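Local coordinates for protein NAD(P)-dependent oxidoreductase (Pseudomonas putida, PDB 7A3W) that probably uses NADPH to reduce imines, and serves as a biocatalyst for conjugate reduction and reductive amination, at residues Ile68-Ile73 with Lys94-Met99; Asp106-Ala111 with Asp169-Thr174; Ser271-Ala276 with Leu284-Leu289. All coordinates share one frame; numbering follows the deposited sequence. Where two conformers were deposited one is given.

Contact 1 (Ile68-Ile73 with Lys94-Met99); sequences IIICMI and KTIVNM. With NDP (NADPH dihydro-nicotinamide-adenine-dinucleotide phosphate), chain F.
Ile96 and Ile68 both turn CG1 anti to the carbonyl carbon, and a chi2 of -83° at Ile96 swings its CD1 over the neighbouring strand. That methyl lands on Ile68 CB at 3.5 Å, tighter than usual van der Waals contact, and also touches Ile68 CG2. Further along the same face, Ile96 CG2 meets Ile70 CG1, while Asn98 OD1 lies 4.0 Å from Ile70 CB; the amide of Asn98 is held from elsewhere, by Tyr121 and the backbone of Ser100. On the opposite face, Met99 runs extended and crosses Ile69, with SD 3.9 Å from Ile69 CG2. The backbones are zipped by four parallel-strand bonds. Ile68 N gives to Thr95 O at 2.8 Å and Ile68 O takes the N-H of Val97; Ile70 N then gives to Val97 O, and Ile70 O takes the more bent bond from Met99 N (148°). Past the strand, Ile73 O receives a bond from NADPH O3D at 2.7 Å, and Cys71 SG rests against O4D of the same ribose. Strand 67-70, helix 75-83 and strand 95-98 form a beta-alpha-beta crossover of the Rossmann fold, with the cofactor bound beyond the carboxyl end of the first strand.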
loop_
_atom_site.group_PDB
_atom_site.type_symbol
_atom_site.label_atom_id
_atom_site.label_comp_id
_atom_site.label_asym_id
_atom_site.label_seq_id
_atom_site.Cartn_x
_atom_site.Cartn_y
_atom_site.Cartn_z
ATOM N N ILE B 68 23.514 5.822 -23.550
ATOM C CA ILE B 68 22.578 6.948 -23.774
ATOM C C ILE B 68 21.326 6.696 -22.928
ATOM O O ILE B 68 20.523 5.798 -23.275
ATOM C CB ILE B 68 22.199 7.066 -25.255
ATOM C CG1 ILE B 68 23.372 6.949 -26.236
ATOM C CG2 ILE B 68 21.374 8.332 -25.444
ATOM C CD1 ILE B 68 24.542 7.880 -25.969
ATOM N N ILE B 69 21.121 7.500 -21.893
ATOM C CA ILE B 69 19.986 7.336 -20.937
ATOM C C ILE B 69 18.917 8.360 -21.303
ATOM O O ILE B 69 19.244 9.540 -21.401
ATOM C CB ILE B 69 20.460 7.488 -19.488
ATOM C CG1 ILE B 69 21.450 6.379 -19.126
ATOM C CG2 ILE B 69 19.270 7.537 -18.548
ATOM C CD1 ILE B 69 22.264 6.694 -17.900
ATOM N N ILE B 70 17.694 7.906 -21.520
ATOM C CA ILE B 70 16.562 8.783 -21.934
ATOM C C ILE B 70 15.651 8.953 -20.724
ATOM O O ILE B 70 15.279 7.943 -20.113
ATOM C CB ILE B 70 15.779 8.167 -23.093
ATOM C CG1 ILE B 70 16.672 7.627 -24.203
ATOM C CG2 ILE B 70 14.748 9.178 -23.618
ATOM C CD1 ILE B 70 17.605 8.650 -24.806
ATOM N N CYS B 71 15.314 10.174 -20.364
ATOM C CA CYS B 71 14.374 10.450 -19.255
ATOM C C CYS B 71 13.533 11.670 -19.609
ATOM O O CYS B 71 13.606 12.702 -18.929
ATOM C CB CYS B 71 15.100 10.638 -17.934
ATOM S SG CYS B 71 13.963 10.437 -16.547
ATOM N N MET B 72 12.776 11.540 -20.672
ATOM C CA MET B 72 11.851 12.596 -21.134
ATOM C C MET B 72 10.458 12.266 -20.585
ATOM O O MET B 72 10.264 11.234 -19.945
ATOM C CB MET B 72 11.823 12.664 -22.662
ATOM C CG MET B 72 13.102 13.186 -23.269
ATOM S SD MET B 72 13.282 12.684 -25.005
ATOM C CE MET B 72 15.065 12.663 -25.111
ATOM N N ILE B 73 9.494 13.155 -20.793
ATOM C CA ILE B 73 8.174 13.017 -20.145
ATOM C C ILE B 73 7.587 11.642 -20.506
ATOM O O ILE B 73 6.957 11.009 -19.651
ATOM C CB ILE B 73 7.239 14.186 -20.513
ATOM C CG1 ILE B 73 5.945 14.108 -19.698
ATOM C CG2 ILE B 73 7.008 14.243 -22.026
ATOM C CD1 ILE B 73 6.182 13.965 -18.210
ATOM N N LYS B 94 26.523 1.356 -29.284
ATOM C CA LYS B 94 25.850 2.273 -28.330
ATOM C C LYS B 94 24.622 1.585 -27.733
ATOM O O LYS B 94 23.838 0.963 -28.491
ATOM C CB LYS B 94 25.414 3.576 -28.997
ATOM C CG LYS B 94 26.503 4.429 -29.619
ATOM C CD LYS B 94 25.947 5.732 -30.175
ATOM C CE LYS B 94 26.947 6.606 -30.889
ATOM N NZ LYS B 94 28.103 6.963 -30.028
ATOM N N THR B 95 24.418 1.756 -26.432
ATOM C CA THR B 95 23.262 1.208 -25.694
ATOM C C THR B 95 22.347 2.373 -25.343
ATOM O O THR B 95 22.789 3.298 -24.655
ATOM C CB THR B 95 23.685 0.430 -24.452
ATOM O OG1 THR B 95 24.423 -0.681 -24.952
ATOM C CG2 THR B 95 22.530 -0.046 -23.605
ATOM N N ILE B 96 21.139 2.328 -25.865
ATOM C CA ILE B 96 20.052 3.253 -25.467
ATOM C C ILE B 96 19.278 2.611 -24.310
ATOM O O ILE B 96 18.786 1.508 -24.482
ATOM C CB ILE B 96 19.142 3.525 -26.672
ATOM C CG1 ILE B 96 19.896 4.280 -27.763
ATOM C CG2 ILE B 96 17.886 4.249 -26.238
ATOM C CD1 ILE B 96 19.945 5.748 -27.534
ATOM N N VAL B 97 19.160 3.319 -23.187
ATOM C CA VAL B 97 18.374 2.914 -21.994
ATOM C C VAL B 97 17.260 3.935 -21.825
ATOM O O VAL B 97 17.539 5.062 -21.465
ATOM C CB VAL B 97 19.223 2.816 -20.724
ATOM C CG1 VAL B 97 18.390 2.308 -19.562
ATOM C CG2 VAL B 97 20.420 1.905 -20.937
ATOM N N ASN B 98 16.031 3.512 -22.096
ATOM C CA ASN B 98 14.858 4.404 -22.079
ATOM C C ASN B 98 14.153 4.283 -20.727
ATOM O O ASN B 98 13.426 3.287 -20.518
ATOM C CB ASN B 98 13.983 4.006 -23.252
ATOM C CG ASN B 98 12.787 4.897 -23.419
ATOM O OD1 ASN B 98 12.567 5.809 -22.621
ATOM N ND2 ASN B 98 11.984 4.560 -24.425
ATOM N N MET B 99 14.348 5.262 -19.829
ATOM C CA MET B 99 13.734 5.312 -18.482
ATOM C C MET B 99 12.476 6.186 -18.445
ATOM O O MET B 99 11.970 6.484 -17.328
ATOM C CB MET B 99 14.764 5.841 -17.477
ATOM C CG MET B 99 15.908 4.894 -17.327
ATOM S SD MET B 99 17.036 5.545 -16.112
ATOM C CE MET B 99 18.324 4.297 -16.185
HETATM P PA NDP F . 9.533 16.585 -15.914
HETATM O O1A NDP F . 10.314 17.222 -14.800
HETATM O O2A NDP F . 8.196 17.126 -16.363
HETATM O O5B NDP F . 10.510 16.552 -17.182
HETATM C C5B NDP F . 9.996 16.215 -18.484
HETATM C C4B NDP F . 11.173 16.194 -19.422
HETATM O O4B NDP F . 10.722 15.830 -20.760
HETATM C C3B NDP F . 11.920 17.524 -19.577
HETATM O O3B NDP F . 13.269 17.233 -19.859
HETATM C C2B NDP F . 11.192 18.122 -20.770
HETATM O O2B NDP F . 11.889 19.117 -21.529
HETATM C C1B NDP F . 11.105 16.870 -21.630
HETATM N N9A NDP F . 10.140 16.984 -22.705
HETATM C C8A NDP F . 8.784 17.159 -22.638
HETATM N N7A NDP F . 8.220 17.229 -23.820
HETATM C C5A NDP F . 9.267 17.043 -24.711
HETATM C C6A NDP F . 9.332 17.009 -26.116
HETATM N N6A NDP F . 8.268 17.129 -26.919
HETATM N N1A NDP F . 10.544 16.815 -26.676
HETATM C C2A NDP F . 11.619 16.689 -25.884
HETATM N N3A NDP F . 11.687 16.723 -24.561
HETATM C C4A NDP F . 10.461 16.905 -24.032
HETATM O O3 NDP F . 9.342 15.015 -15.713
HETATM P PN NDP F . 10.208 14.046 -14.758
HETATM O O1N NDP F . 9.552 14.121 -13.431
HETATM O O2N NDP F . 11.665 14.393 -14.842
HETATM O O5D NDP F . 9.856 12.633 -15.388
HETATM C C5D NDP F . 10.516 12.095 -16.554
HETATM C C4D NDP F . 10.079 10.663 -16.728
HETATM O O4D NDP F . 10.528 9.865 -15.598
HETATM C C3D NDP F . 8.561 10.435 -16.840
HETATM O O3D NDP F . 8.296 9.531 -17.904
HETATM C C2D NDP F . 8.195 9.923 -15.460
HETATM O O2D NDP F . 7.004 9.147 -15.492
HETATM C C1D NDP F . 9.454 9.157 -15.049
HETATM N N1N NDP F . 9.670 9.091 -13.570
HETATM C C2N NDP F . 9.767 10.215 -12.780
HETATM C C3N NDP F . 9.794 10.132 -11.402
HETATM C C7N NDP F . 9.892 11.327 -10.515
HETATM O O7N NDP F . 9.777 11.148 -9.303
HETATM N N7N NDP F . 10.138 12.532 -11.002
HETATM C C4N NDP F . 9.802 8.798 -10.763
HETATM C C5N NDP F . 9.727 7.687 -11.678
HETATM C C6N NDP F . 9.779 7.850 -12.984
HETATM P P2B NDP F . 11.768 20.639 -20.996
HETATM O O1X NDP F . 10.271 20.856 -20.787
HETATM O O2X NDP F . 12.654 20.807 -19.782
HETATM O O3X NDP F . 12.302 21.354 -22.219
#

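Contact 2 (Asp106-Ala111 with Asp169-Thr174); sequences DVERIA and DPTACT
Val107 starts the contact, on helix 104-116 of the Rossmann domain, where it meets the turn leading into helix 173-200, the long helix that carries the chain into the C-terminal domain. Its two methyls split the work. CG1, anti to the backbone N (chi1 169°), reaches Pro170 O at 3.5 Å and touches Pro170 CB and Thr171 CG2 as well; on the other branch the Val107 and Thr174 side chains slide past each other in opposite directions, CG2 lying 3.6 Å from Thr174 OG1. That hydroxyl has a weak bond to Asp123 of strand 120-126. One residue on, Glu108 contributes aliphatic chain rather than charge: CG sits 3.5 Å from Thr171 CG2 and the two side chains cross, with OE2 beside the same methyl. Its OE2 stays 6.2 Å from Asp169 OD1, a like-charged neighbour that would probably disfavour a closer approach. A turn later, Ala111 CB points toward Pro170 and comes 4.3 Å from its CG, and Tyr121 touches both residues. The turn opposite is stiffened from within. Asp169 OD1 accepts Thr171 N, making an Asx turn, and also takes the hydroxyl of the same threonine, whose chi1 of 62° sets OG1 beside the backbone N. Both donors reach Asp169 OD1 from one face of the carboxylate plane, Thr171 N at 3.0 Å and Thr171 OG1 at 2.8 Å.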
loop_
_atom_site.group_PDB
_atom_site.type_symbol
_atom_site.label_atom_id
_atom_site.label_comp_id
_atom_site.label_asym_id
_atom_site.label_seq_id
_atom_site.Cartn_x
_atom_site.Cartn_y
_atom_site.Cartn_z
ATOM N N ASP B 106 4.866 1.835 -27.828
ATOM C CA ASP B 106 5.993 2.791 -27.919
ATOM C C ASP B 106 7.305 2.011 -27.873
ATOM O O ASP B 106 8.198 2.310 -28.671
ATOM C CB ASP B 106 6.044 3.797 -26.765
ATOM C CG ASP B 106 4.915 4.810 -26.713
ATOM O OD1 ASP B 106 4.457 5.215 -27.768
ATOM O OD2 ASP B 106 4.526 5.189 -25.580
ATOM N N VAL B 107 7.419 1.057 -26.956
ATOM C CA VAL B 107 8.686 0.299 -26.736
ATOM C C VAL B 107 8.999 -0.459 -28.022
ATOM O O VAL B 107 10.142 -0.446 -28.462
ATOM C CB VAL B 107 8.556 -0.662 -25.548
ATOM C CG1 VAL B 107 9.731 -1.618 -25.477
ATOM C CG2 VAL B 107 8.347 0.097 -24.249
ATOM N N GLU B 108 7.981 -1.080 -28.618
ATOM C CA GLU B 108 8.164 -1.905 -29.836
ATOM C C GLU B 108 8.676 -1.006 -30.967
ATOM O O GLU B 108 9.657 -1.394 -31.636
ATOM C CB GLU B 108 6.887 -2.656 -30.189
ATOM C CG GLU B 108 6.664 -3.853 -29.286
ATOM C CD GLU B 108 5.493 -4.760 -29.591
ATOM O OE1 GLU B 108 4.491 -4.281 -30.180
ATOM O OE2 GLU B 108 5.595 -5.950 -29.241
ATOM N N ARG B 109 8.048 0.154 -31.181
ATOM C CA ARG B 109 8.447 1.133 -32.229
ATOM C C ARG B 109 9.885 1.600 -31.977
ATOM O O ARG B 109 10.689 1.613 -32.936
ATOM C CB ARG B 109 7.469 2.307 -32.266
ATOM C CG ARG B 109 6.106 1.946 -32.839
ATOM C CD ARG B 109 5.258 3.165 -33.140
ATOM N NE ARG B 109 4.030 2.793 -33.827
ATOM N N ILE B 110 10.207 1.937 -30.730
ATOM C CA ILE B 110 11.549 2.469 -30.371
ATOM C C ILE B 110 12.596 1.380 -30.586
ATOM O O ILE B 110 13.613 1.689 -31.237
ATOM C CB ILE B 110 11.571 3.041 -28.954
ATOM C CG1 ILE B 110 10.720 4.307 -28.892
ATOM C CG2 ILE B 110 12.990 3.305 -28.496
ATOM C CD1 ILE B 110 10.325 4.699 -27.483
ATOM N N ALA B 111 12.344 0.159 -30.124
ATOM C CA ALA B 111 13.313 -0.959 -30.262
ATOM C C ALA B 111 13.640 -1.170 -31.754
ATOM O O ALA B 111 14.805 -1.408 -32.071
ATOM C CB ALA B 111 12.782 -2.223 -29.628
ATOM N N ASP B 169 13.418 -9.570 -23.276
ATOM C CA ASP B 169 12.400 -8.956 -24.160
ATOM C C ASP B 169 12.333 -7.471 -23.827
ATOM O O ASP B 169 12.024 -7.104 -22.704
ATOM C CB ASP B 169 11.052 -9.636 -24.006
ATOM C CG ASP B 169 10.020 -9.200 -25.021
ATOM O OD1 ASP B 169 10.149 -8.103 -25.588
ATOM O OD2 ASP B 169 9.129 -10.017 -25.278
ATOM N N PRO B 170 12.624 -6.554 -24.765
ATOM C CA PRO B 170 12.507 -5.126 -24.476
ATOM C C PRO B 170 11.132 -4.739 -23.903
ATOM O O PRO B 170 11.072 -3.806 -23.116
ATOM C CB PRO B 170 12.756 -4.455 -25.838
ATOM C CG PRO B 170 12.700 -5.556 -26.862
ATOM C CD PRO B 170 13.087 -6.819 -26.135
ATOM N N THR B 171 10.066 -5.473 -24.252
ATOM C CA THR B 171 8.684 -5.158 -23.814
ATOM C C THR B 171 8.391 -5.737 -22.418
ATOM O O THR B 171 7.304 -5.481 -21.926
ATOM C CB THR B 171 7.608 -5.634 -24.800
ATOM O OG1 THR B 171 7.669 -7.057 -24.904
ATOM C CG2 THR B 171 7.727 -4.998 -26.165
ATOM N N ALA B 172 9.324 -6.418 -21.756
ATOM C CA ALA B 172 9.020 -7.092 -20.479
ATOM C C ALA B 172 8.854 -6.039 -19.378
ATOM O O ALA B 172 7.980 -6.214 -18.499
ATOM C CB ALA B 172 10.099 -8.090 -20.135
ATOM N N CYS B 173 9.660 -4.971 -19.412
ATOM C CA CYS B 173 9.745 -4.004 -18.294
ATOM C C CYS B 173 8.401 -3.283 -18.128
ATOM O O CYS B 173 7.893 -3.181 -16.961
ATOM C CB CYS B 173 10.903 -3.034 -18.515
ATOM S SG CYS B 173 10.958 -1.716 -17.285
ATOM N N THR B 174 7.847 -2.758 -19.212
ATOM C CA THR B 174 6.695 -1.814 -19.164
ATOM C C THR B 174 5.502 -2.405 -18.402
ATOM O O THR B 174 4.942 -1.727 -17.543
ATOM C CB THR B 174 6.342 -1.290 -20.562
ATOM O OG1 THR B 174 7.322 -0.290 -20.812
ATOM C CG2 THR B 174 4.966 -0.664 -20.649
#

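Contact 3 (Ser271-Ala276 with Leu284-Leu289)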
loop_
_atom_site.group_PDB
_atom_site.type_symbol
_atom_site.label_atom_id
_atom_site.label_comp_id
_atom_site.label_asym_id
_atom_site.label_seq_id
_atom_site.Cartn_x
_atom_site.Cartn_y
_atom_site.Cartn_z
ATOM N N SER B 271 -16.141 -2.581 -4.482
ATOM C CA SER B 271 -16.607 -3.068 -5.806
ATOM C C SER B 271 -15.942 -4.411 -6.111
ATOM O O SER B 271 -16.606 -5.298 -6.657
ATOM C CB SER B 271 -16.378 -2.050 -6.909
ATOM O OG SER B 271 -15.019 -2.018 -7.322
ATOM N N TYR B 272 -14.669 -4.596 -5.754
ATOM C CA TYR B 272 -13.953 -5.860 -6.017
ATOM C C TYR B 272 -14.498 -6.946 -5.081
ATOM O O TYR B 272 -14.693 -8.099 -5.517
ATOM C CB TYR B 272 -12.450 -5.662 -5.877
ATOM C CG TYR B 272 -11.852 -4.715 -6.888
ATOM C CD1 TYR B 272 -12.523 -4.382 -8.051
ATOM C CD2 TYR B 272 -10.572 -4.205 -6.711
ATOM C CE1 TYR B 272 -11.962 -3.545 -8.996
ATOM C CE2 TYR B 272 -9.989 -3.374 -7.658
ATOM C CZ TYR B 272 -10.694 -3.037 -8.805
ATOM O OH TYR B 272 -10.175 -2.216 -9.768
ATOM N N CYS B 273 -14.738 -6.595 -3.820
ATOM C CA CYS B 273 -15.414 -7.484 -2.853
ATOM C C CYS B 273 -16.751 -7.948 -3.423
ATOM O O CYS B 273 -17.026 -9.141 -3.351
ATOM C CB CYS B 273 -15.633 -6.798 -1.523
ATOM S SG CYS B 273 -14.088 -6.627 -0.588
ATOM N N ARG B 274 -17.548 -7.025 -3.958
ATOM C CA ARG B 274 -18.912 -7.351 -4.453
ATOM C C ARG B 274 -18.800 -8.233 -5.699
ATOM O O ARG B 274 -19.576 -9.183 -5.811
ATOM C CB ARG B 274 -19.727 -6.071 -4.632
ATOM C CG ARG B 274 -20.113 -5.445 -3.300
ATOM C CD ARG B 274 -21.110 -4.326 -3.459
ATOM N NE ARG B 274 -20.938 -3.319 -2.422
ATOM C CZ ARG B 274 -21.237 -3.495 -1.147
ATOM N NH1 ARG B 274 -21.723 -4.652 -0.726
ATOM N NH2 ARG B 274 -21.068 -2.502 -0.295
ATOM N N MET B 275 -17.824 -7.990 -6.562
ATOM C CA MET B 275 -17.482 -8.909 -7.686
ATOM C C MET B 275 -17.336 -10.330 -7.149
ATOM O O MET B 275 -17.924 -11.241 -7.726
ATOM C CB MET B 275 -16.155 -8.553 -8.349
ATOM C CG MET B 275 -16.256 -7.627 -9.519
ATOM S SD MET B 275 -14.581 -7.164 -10.047
ATOM C CE MET B 275 -14.991 -5.504 -10.570
ATOM N N ALA B 276 -16.542 -10.513 -6.091
ATOM C CA ALA B 276 -16.266 -11.833 -5.500
ATOM C C ALA B 276 -17.554 -12.430 -4.923
ATOM O O ALA B 276 -17.824 -13.624 -5.182
ATOM C CB ALA B 276 -15.155 -11.726 -4.483
ATOM N N LEU B 284 -15.109 -17.236 1.127
ATOM C CA LEU B 284 -13.685 -17.526 0.819
ATOM C C LEU B 284 -12.785 -16.421 1.350
ATOM O O LEU B 284 -13.273 -15.324 1.656
ATOM C CB LEU B 284 -13.487 -17.663 -0.693
ATOM C CG LEU B 284 -14.319 -18.753 -1.372
ATOM C CD1 LEU B 284 -13.952 -18.847 -2.843
ATOM C CD2 LEU B 284 -14.148 -20.094 -0.678
ATOM N N ASP B 285 -11.488 -16.724 1.407
ATOM C CA ASP B 285 -10.405 -15.766 1.725
ATOM C C ASP B 285 -10.464 -14.575 0.761
ATOM O O ASP B 285 -10.894 -14.722 -0.407
ATOM C CB ASP B 285 -9.042 -16.441 1.627
ATOM C CG ASP B 285 -7.914 -15.618 2.225
ATOM O OD1 ASP B 285 -7.731 -15.696 3.462
ATOM O OD2 ASP B 285 -7.231 -14.904 1.446
ATOM N N ILE B 286 -9.988 -13.432 1.231
ATOM C CA ILE B 286 -9.968 -12.159 0.468
ATOM C C ILE B 286 -9.081 -12.311 -0.772
ATOM O O ILE B 286 -9.344 -11.593 -1.733
ATOM C CB ILE B 286 -9.545 -10.980 1.375
ATOM C CG1 ILE B 286 -9.887 -9.634 0.721
ATOM C CG2 ILE B 286 -8.079 -11.079 1.804
ATOM C CD1 ILE B 286 -11.360 -9.359 0.675
ATOM N N ALA B 287 -8.110 -13.223 -0.776
ATOM C CA ALA B 287 -7.266 -13.485 -1.964
ATOM C C ALA B 287 -8.148 -13.863 -3.169
ATOM O O ALA B 287 -7.740 -13.593 -4.289
ATOM C CB ALA B 287 -6.221 -14.528 -1.656
ATOM N N SER B 288 -9.340 -14.419 -2.956
ATOM C CA SER B 288 -10.256 -14.852 -4.045
ATOM C C SER B 288 -10.638 -13.660 -4.936
ATOM O O SER B 288 -11.139 -13.897 -6.037
ATOM C CB SER B 288 -11.469 -15.536 -3.476
ATOM O OG SER B 288 -12.291 -14.624 -2.769
ATOM N N LEU B 289 -10.466 -12.419 -4.466
ATOM C CA LEU B 289 -10.779 -11.225 -5.296
ATOM C C LEU B 289 -9.947 -11.269 -6.590
ATOM O O LEU B 289 -10.459 -10.842 -7.614
ATOM C CB LEU B 289 -10.474 -9.941 -4.530
ATOM C CG LEU B 289 -11.651 -9.284 -3.824
ATOM C CD1 LEU B 289 -12.359 -10.247 -2.885
ATOM C CD2 LEU B 289 -11.158 -8.065 -3.073
#
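Leu289 faces helix 264-278 with both methyls, its fork spread over the backbone between Tyr272 and Ala276. CD1 bears on Ala276 CB at 3.5 Å, while CD2 takes the other side of the fork, 3.9 Å from Tyr272 CB and also close to Cys273 N. Between them, CG lies 3.7 Å from Tyr272 O, the carbonyl that accepts the helical bond of Ala276 N. Cys273 turns SG anti to the carbonyl carbon (chi1 -73°), which brings the sulfur to the two branched side chains opposite: SG is 4.1 Å from Ile286 CD1 and the same distance from Leu289 CD2. Tyr272 touches through CB, and its ring leads away to the second subunit, where OH bonds to Glu193 and to the backbone N of Ala264. Leu289 itself also packs on Leu192 of that subunit. An alanine in place of Leu289 would probably open a gap beside Ala276 and Cys273, leaving the sulfur with Ile286 as its remaining neighbour across the contact.

The turn that presents these side chains carries its own polar bonds. Asp285 OD2 takes the N-H of Ala287 at 2.9 Å in an Asx turn, and Asp285 O accepts both Ser288 N and Ser288 OG, the hydroxyl at 2.7 Å. Across the interface, aliphatic groups and one sulfur meet each other and the helix backbone. Its chemistry is thus apolar packing within the C-terminal helical domain, while the polar tip of Tyr272 is spent on the second subunit.

In the fold
From the N terminus, contact 1 comes first: it closes the loop through helix 75-83 by setting strand 95-98 beside strand 67-70. After a short loop the chain enters helix 104-116, where contact 2 opens; its loop takes in strands 120-126 and 140-144 and helix 146-157 before returning at the start of helix 173-200. These two contacts touch, Asn98 ND2 lying 3.5 Å from Ile110 CD1. Contact 3 closes a short loop near the C terminus, joining helix 264-278 to the turn before helix 289-293, its centre about 40 Å from that of contact 1. All three follow in series, neither nested nor crossed, and contact 2 ties the Rossmann domain to the start of the C-terminal domain's long helix.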